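Local coordinates for protein 2-hydroxyhepta-2,4-diene-1,7-dioate isomerase (Corynebacterium glutamicum, PDB 4DBF) that probably acts as a magnesium-dependent lyase or isomerase of the FAH family, with oxaloacetate decarboxylase activity ascribed to it, at residues T262-E274 with I278-A288. Residues are numbered along the deposited sequence; the frame is centred on the assembly and turned at random.
Sequences TEAMVDGDYIEIE and IGKLGNPVVDA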
ATOM      1  N   THR A 262      17.914  11.330 -12.116  1.00 32.06           N
ATOM      2  CA  THR A 262      18.751  10.571 -13.022  1.00 32.90           C
ATOM      3  C   THR A 262      18.659  10.976 -14.511  1.00 33.92           C
ATOM      4  O   THR A 262      19.400  11.827 -14.942  1.00 34.50           O
ATOM      5  CB  THR A 262      18.427   9.091 -12.866  1.00 32.94           C
ATOM      6  OG1 THR A 262      17.027   8.890 -13.147  1.00 31.21           O
ATOM      7  CG2 THR A 262      18.771   8.575 -11.398  1.00 32.56           C
ATOM      8  N   GLU A 263      17.752  10.389 -15.270  1.00 33.33           N
ATOM      9  CA  GLU A 263      17.602  10.720 -16.686  1.00 33.58           C
ATOM     10  C   GLU A 263      16.222  10.238 -17.160  1.00 32.53           C
ATOM     11  O   GLU A 263      15.813   9.100 -16.861  1.00 31.73           O
ATOM     12  CB  GLU A 263      18.709  10.087 -17.560  1.00 35.03           C
ATOM     13  CG  GLU A 263      18.537  10.268 -19.114  1.00 39.27           C
ATOM     14  CD  GLU A 263      19.029  11.626 -19.660  1.00 48.58           C
ATOM     15  OE1 GLU A 263      19.999  12.232 -19.114  1.00 50.62           O
ATOM     16  OE2 GLU A 263      18.440  12.073 -20.674  1.00 50.50           O
ATOM     17  N   ALA A 264      15.507  11.053 -17.930  1.00 30.51           N
ATOM     18  CA  ALA A 264      14.204  10.603 -18.424  1.00 29.99           C
ATOM     19  C   ALA A 264      14.291   9.434 -19.423  1.00 29.74           C
ATOM     20  O   ALA A 264      15.253   9.302 -20.191  1.00 29.77           O
ATOM     21  CB  ALA A 264      13.385  11.769 -19.019  1.00 29.94           C
ATOM     22  N   MET A 265      13.272   8.592 -19.393  1.00 27.87           N
ATOM     23  CA  MET A 265      13.216   7.403 -20.213  1.00 29.03           C
ATOM     24  C   MET A 265      12.023   7.598 -21.112  1.00 29.16           C
ATOM     25  O   MET A 265      11.000   8.141 -20.662  1.00 29.62           O
ATOM     26  CB  MET A 265      12.923   6.193 -19.299  1.00 25.95           C
ATOM     27  CG  MET A 265      14.017   5.903 -18.357  1.00 27.39           C
ATOM     28  SD  MET A 265      13.629   4.329 -17.549  1.00 24.88           S
ATOM     29  CE  MET A 265      12.151   4.548 -16.690  1.00 20.69           C
ATOM     30  N   VAL A 266      12.119   7.104 -22.350  1.00 30.35           N
ATOM     31  CA  VAL A 266      11.038   7.162 -23.314  1.00 30.03           C
ATOM     32  C   VAL A 266      10.793   5.825 -24.011  1.00 29.68           C
ATOM     33  O   VAL A 266      11.594   4.881 -23.924  1.00 28.16           O
ATOM     34  CB  VAL A 266      11.272   8.259 -24.423  1.00 31.78           C
ATOM     35  CG1 VAL A 266      11.395   9.711 -23.794  1.00 32.16           C
ATOM     36  CG2 VAL A 266      12.500   7.881 -25.327  1.00 31.43           C
ATOM     37  N   ASP A 267       9.678   5.756 -24.733  1.00 29.46           N
ATOM     38  CA  ASP A 267       9.281   4.527 -25.417  1.00 31.05           C
ATOM     39  C   ASP A 267      10.441   4.047 -26.270  1.00 30.32           C
ATOM     40  O   ASP A 267      11.070   4.851 -26.907  1.00 29.73           O
ATOM     41  CB  ASP A 267       8.036   4.790 -26.241  1.00 31.55           C
ATOM     42  CG  ASP A 267       7.741   3.673 -27.174  1.00 36.10           C
ATOM     43  OD1 ASP A 267       7.209   2.638 -26.735  1.00 37.43           O
ATOM     44  OD2 ASP A 267       8.096   3.827 -28.356  1.00 41.27           O
ATOM     45  N   GLY A 268      10.770   2.751 -26.220  1.00 31.05           N
ATOM     46  CA  GLY A 268      11.980   2.235 -26.910  1.00 30.01           C
ATOM     47  C   GLY A 268      13.265   2.045 -26.110  1.00 30.75           C
ATOM     48  O   GLY A 268      14.117   1.236 -26.508  1.00 29.87           O
ATOM     49  N   ASP A 269      13.452   2.815 -25.026  1.00 28.95           N
ATOM     50  CA  ASP A 269      14.654   2.721 -24.213  1.00 28.88           C
ATOM     51  C   ASP A 269      14.680   1.374 -23.526  1.00 28.82           C
ATOM     52  O   ASP A 269      13.678   0.612 -23.514  1.00 26.66           O
ATOM     53  CB  ASP A 269      14.704   3.830 -23.113  1.00 27.81           C
ATOM     54  CG  ASP A 269      14.874   5.220 -23.710  1.00 33.16           C
ATOM     55  OD1 ASP A 269      15.105   5.285 -24.975  1.00 35.94           O
ATOM     56  OD2 ASP A 269      14.779   6.231 -22.963  1.00 29.99           O
ATOM     57  N   TYR A 270      15.829   1.108 -22.912  1.00 28.85           N
ATOM     58  CA  TYR A 270      15.962  -0.047 -22.075  1.00 27.31           C
ATOM     59  C   TYR A 270      16.759   0.439 -20.886  1.00 27.04           C
ATOM     60  O   TYR A 270      17.707   1.184 -21.053  1.00 28.63           O
ATOM     61  CB  TYR A 270      16.737  -1.164 -22.784  1.00 27.83           C
ATOM     62  CG  TYR A 270      16.779  -2.470 -22.009  1.00 26.01           C
ATOM     63  CD1 TYR A 270      15.738  -3.411 -22.109  1.00 28.81           C
ATOM     64  CD2 TYR A 270      17.843  -2.758 -21.172  1.00 25.60           C
ATOM     65  CE1 TYR A 270      15.782  -4.630 -21.360  1.00 27.84           C
ATOM     66  CE2 TYR A 270      17.917  -3.998 -20.457  1.00 30.55           C
ATOM     67  CZ  TYR A 270      16.876  -4.900 -20.556  1.00 28.62           C
ATOM     68  OH  TYR A 270      16.970  -6.084 -19.862  1.00 29.97           O
ATOM     69  N   ILE A 271      16.387  -0.004 -19.689  1.00 24.95           N
ATOM     70  CA  ILE A 271      17.071   0.403 -18.466  1.00 24.57           C
ATOM     71  C   ILE A 271      17.563  -0.810 -17.653  1.00 24.46           C
ATOM     72  O   ILE A 271      16.820  -1.747 -17.430  1.00 24.35           O
ATOM     73  CB  ILE A 271      16.147   1.379 -17.586  1.00 23.37           C
ATOM     74  CG1 ILE A 271      16.857   1.825 -16.300  1.00 26.51           C
ATOM     75  CG2 ILE A 271      14.796   0.763 -17.167  1.00 23.36           C
ATOM     76  CD1 ILE A 271      18.092   2.708 -16.487  1.00 25.78           C
ATOM     77  N   GLU A 272      18.815  -0.794 -17.230  1.00 24.95           N
ATOM     78  CA  GLU A 272      19.339  -1.925 -16.501  1.00 26.80           C
ATOM     79  C   GLU A 272      20.036  -1.429 -15.246  1.00 27.22           C
ATOM     80  O   GLU A 272      21.045  -0.692 -15.328  1.00 26.90           O
ATOM     81  CB  GLU A 272      20.328  -2.691 -17.371  1.00 27.41           C
ATOM     82  CG  GLU A 272      20.893  -3.968 -16.774  1.00 30.55           C
ATOM     83  CD  GLU A 272      21.843  -4.632 -17.768  1.00 37.87           C
ATOM     84  OE1 GLU A 272      22.941  -4.098 -17.996  1.00 40.05           O
ATOM     85  OE2 GLU A 272      21.483  -5.673 -18.322  1.00 40.17           O
ATOM     86  N   ILE A 273      19.552  -1.881 -14.088  1.00 25.06           N
ATOM     87  CA  ILE A 273      20.223  -1.510 -12.865  1.00 25.38           C
ATOM     88  C   ILE A 273      21.189  -2.642 -12.525  1.00 25.99           C
ATOM     89  O   ILE A 273      20.807  -3.827 -12.611  1.00 25.21           O
ATOM     90  CB  ILE A 273      19.204  -1.353 -11.663  1.00 24.00           C
ATOM     91  CG1 ILE A 273      17.984  -0.439 -12.016  1.00 25.43           C
ATOM     92  CG2 ILE A 273      19.924  -0.921 -10.363  1.00 24.32           C
ATOM     93  CD1 ILE A 273      18.339   0.942 -12.426  1.00 26.96           C
ATOM     94  N   GLU A 274      22.379  -2.310 -12.043  1.00 25.36           N
ATOM     95  CA  GLU A 274      23.288  -3.364 -11.614  1.00 27.05           C
ATOM     96  C   GLU A 274      23.744  -3.149 -10.183  1.00 26.36           C
ATOM     97  O   GLU A 274      24.193  -2.081  -9.857  1.00 27.43           O
ATOM     98  CB  GLU A 274      24.520  -3.459 -12.535  1.00 29.11           C
ATOM     99  CG  GLU A 274      25.610  -4.328 -11.995  1.00 34.38           C
ATOM    100  CD  GLU A 274      26.826  -4.366 -12.913  1.00 44.23           C
ATOM    101  OE1 GLU A 274      27.506  -3.311 -13.105  1.00 47.49           O
ATOM    102  OE2 GLU A 274      27.116  -5.482 -13.391  1.00 50.31           O
ATOM    103  N   ILE A 278      24.341  -8.985  -6.245  1.00 26.70           N
ATOM    104  CA  ILE A 278      22.957  -9.354  -6.498  1.00 26.54           C
ATOM    105  C   ILE A 278      22.862  -9.702  -7.973  1.00 25.98           C
ATOM    106  O   ILE A 278      22.601 -10.847  -8.320  1.00 26.37           O
ATOM    107  CB  ILE A 278      21.970  -8.178  -6.108  1.00 26.51           C
ATOM    108  CG1 ILE A 278      22.247  -7.740  -4.655  1.00 27.51           C
ATOM    109  CG2 ILE A 278      20.479  -8.613  -6.411  1.00 27.52           C
ATOM    110  CD1 ILE A 278      21.215  -6.707  -4.114  1.00 30.08           C
ATOM    111  N   GLY A 279      23.103  -8.732  -8.858  1.00 26.05           N
ATOM    112  CA  GLY A 279      22.971  -8.998 -10.285  1.00 26.67           C
ATOM    113  C   GLY A 279      22.455  -7.820 -11.054  1.00 26.01           C
ATOM    114  O   GLY A 279      22.796  -6.695 -10.737  1.00 27.18           O
ATOM    115  N   LYS A 280      21.606  -8.075 -12.039  1.00 25.05           N
ATOM    116  CA  LYS A 280      21.126  -6.987 -12.904  1.00 25.71           C
ATOM    117  C   LYS A 280      19.617  -7.040 -13.043  1.00 24.62           C
ATOM    118  O   LYS A 280      19.048  -8.115 -13.129  1.00 24.09           O
ATOM    119  CB  LYS A 280      21.777  -7.095 -14.293  1.00 25.68           C
ATOM    120  CG  LYS A 280      23.235  -6.653 -14.306  1.00 30.43           C
ATOM    121  CD  LYS A 280      23.814  -6.937 -15.703  1.00 36.13           C
ATOM    122  CE  LYS A 280      25.285  -6.571 -15.754  1.00 42.15           C
ATOM    123  NZ  LYS A 280      25.890  -7.060 -17.039  1.00 45.45           N
ATOM    124  N   LEU A 281      18.986  -5.885 -13.048  1.00 22.78           N
ATOM    125  CA  LEU A 281      17.555  -5.757 -13.251  1.00 23.83           C
ATOM    126  C   LEU A 281      17.321  -4.892 -14.481  1.00 23.91           C
ATOM    127  O   LEU A 281      17.511  -3.656 -14.417  1.00 24.45           O
ATOM    128  CB  LEU A 281      16.857  -5.157 -11.988  1.00 22.67           C
ATOM    129  CG  LEU A 281      15.330  -4.920 -12.101  1.00 21.30           C
ATOM    130  CD1 LEU A 281      14.569  -6.277 -12.380  1.00 21.43           C
ATOM    131  CD2 LEU A 281      14.852  -4.257 -10.793  1.00 18.89           C
ATOM    132  N   GLY A 282      16.926  -5.526 -15.606  1.00 24.45           N
ATOM    133  CA  GLY A 282      16.748  -4.820 -16.915  1.00 23.40           C
ATOM    134  C   GLY A 282      15.270  -4.791 -17.274  1.00 22.93           C
ATOM    135  O   GLY A 282      14.561  -5.776 -17.031  1.00 23.22           O
ATOM    136  N   ASN A 283      14.793  -3.668 -17.830  1.00 22.03           N
ATOM    137  CA  ASN A 283      13.409  -3.573 -18.307  1.00 22.94           C
ATOM    138  C   ASN A 283      13.343  -2.700 -19.549  1.00 23.46           C
ATOM    139  O   ASN A 283      13.957  -1.615 -19.606  1.00 22.53           O
ATOM    140  CB  ASN A 283      12.471  -2.957 -17.228  1.00 22.37           C
ATOM    141  CG  ASN A 283      12.338  -3.845 -15.993  1.00 23.14           C
ATOM    142  OD1 ASN A 283      11.412  -4.688 -15.886  1.00 25.55           O
ATOM    143  ND2 ASN A 283      13.239  -3.665 -15.062  1.00 17.29           N
ATOM    144  N   PRO A 284      12.549  -3.149 -20.544  1.00 24.29           N
ATOM    145  CA  PRO A 284      12.296  -2.267 -21.639  1.00 24.83           C
ATOM    146  C   PRO A 284      11.250  -1.228 -21.266  1.00 24.34           C
ATOM    147  O   PRO A 284      10.451  -1.400 -20.313  1.00 25.65           O
ATOM    148  CB  PRO A 284      11.834  -3.225 -22.765  1.00 24.78           C
ATOM    149  CG  PRO A 284      11.055  -4.284 -21.998  1.00 27.01           C
ATOM    150  CD  PRO A 284      11.831  -4.435 -20.670  1.00 25.73           C
ATOM    151  N   VAL A 285      11.290  -0.115 -21.971  1.00 24.10           N
ATOM    152  CA  VAL A 285      10.338   0.963 -21.742  1.00 25.20           C
ATOM    153  C   VAL A 285       9.386   1.123 -22.946  1.00 26.60           C
ATOM    154  O   VAL A 285       9.844   1.170 -24.109  1.00 27.31           O
ATOM    155  CB  VAL A 285      11.092   2.284 -21.484  1.00 24.72           C
ATOM    156  CG1 VAL A 285      10.113   3.447 -21.210  1.00 25.00           C
ATOM    157  CG2 VAL A 285      12.142   2.099 -20.284  1.00 24.37           C
ATOM    158  N   VAL A 286       8.095   1.251 -22.664  1.00 27.28           N
ATOM    159  CA  VAL A 286       7.076   1.460 -23.689  1.00 28.90           C
ATOM    160  C   VAL A 286       6.039   2.522 -23.331  1.00 30.57           C
ATOM    161  O   VAL A 286       5.816   2.793 -22.160  1.00 30.61           O
ATOM    162  CB  VAL A 286       6.359   0.128 -24.093  1.00 28.56           C
ATOM    163  CG1 VAL A 286       7.375  -0.940 -24.447  1.00 31.31           C
ATOM    164  CG2 VAL A 286       5.444  -0.404 -23.006  1.00 26.61           C
ATOM    165  N   ASP A 287       5.383   3.131 -24.341  1.00 31.91           N
ATOM    166  CA  ASP A 287       4.240   3.991 -24.066  1.00 33.97           C
ATOM    167  C   ASP A 287       3.070   3.072 -23.738  1.00 34.46           C
ATOM    168  O   ASP A 287       2.850   2.080 -24.437  1.00 34.68           O
ATOM    169  CB  ASP A 287       3.907   4.884 -25.271  1.00 35.04           C
ATOM    170  CG  ASP A 287       4.982   5.929 -25.568  1.00 39.77           C
ATOM    171  OD1 ASP A 287       5.290   6.136 -26.786  1.00 41.56           O
ATOM    172  OD2 ASP A 287       5.556   6.545 -24.614  1.00 43.98           O
ATOM    173  N   ALA A 288       2.369   3.330 -22.648  1.00 36.06           N
ATOM    174  CA  ALA A 288       1.165   2.581 -22.318  1.00 38.89           C
ATOM    175  C   ALA A 288       0.084   3.023 -23.282  1.00 41.14           C
ATOM    176  O   ALA A 288      -0.599   2.171 -23.832  1.00 43.26           O
ATOM    177  CB  ALA A 288       0.711   2.801 -20.868  1.00 38.09           C
ATOM    178  OXT ALA A 288      -0.140   4.228 -23.555  1.00 44.38           O
TER
HETATM  179  O   HOH W   1       7.941   7.821 -24.399  1.00 42.36           O
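Strand 270-274 and strand 279-287 pair as the two arms of an antiparallel beta hairpin at the C-terminal end of the chain, in a five-stranded mixed sheet between strands 209-216 and 124-126. I271 and N283 exchange two backbone bonds, as do I273 and L281; I271 N to N283 O is nearly straight (171°). From the neighbouring non-hydrogen-bonded pair with P284, Y270 holds CG anti to its backbone N (chi1 -174°), and the ring lies across the partner strand: N283 O sits over one face, offset toward the rim, and Y270 OH lies 3.2 Å from G282 CA and hydrogen-bonds to E121. On the same face K280 extends alongside E274 and crosses E272, K280 CE 3.2 Å from E274 OE2, while its NZ stays beyond salt-bridge range of both; E274 OE1 instead pairs with R213. This hairpin falls within the FAA hydrolase C-terminal family region, and on the other face the side chain of I273 is about 7 Å from those of magnesium ligands E136 and E138. Just ahead of strand 270-274, the type II turn V266-D269 packs on V285: V266 O lies 3.4 Å from V285 CG1, and V285 CG2 meets M265 SD at 3.8 Å. G268 N binds V285 O, and D287 N reaches D267 OD1 on its anti side (3.1 Å).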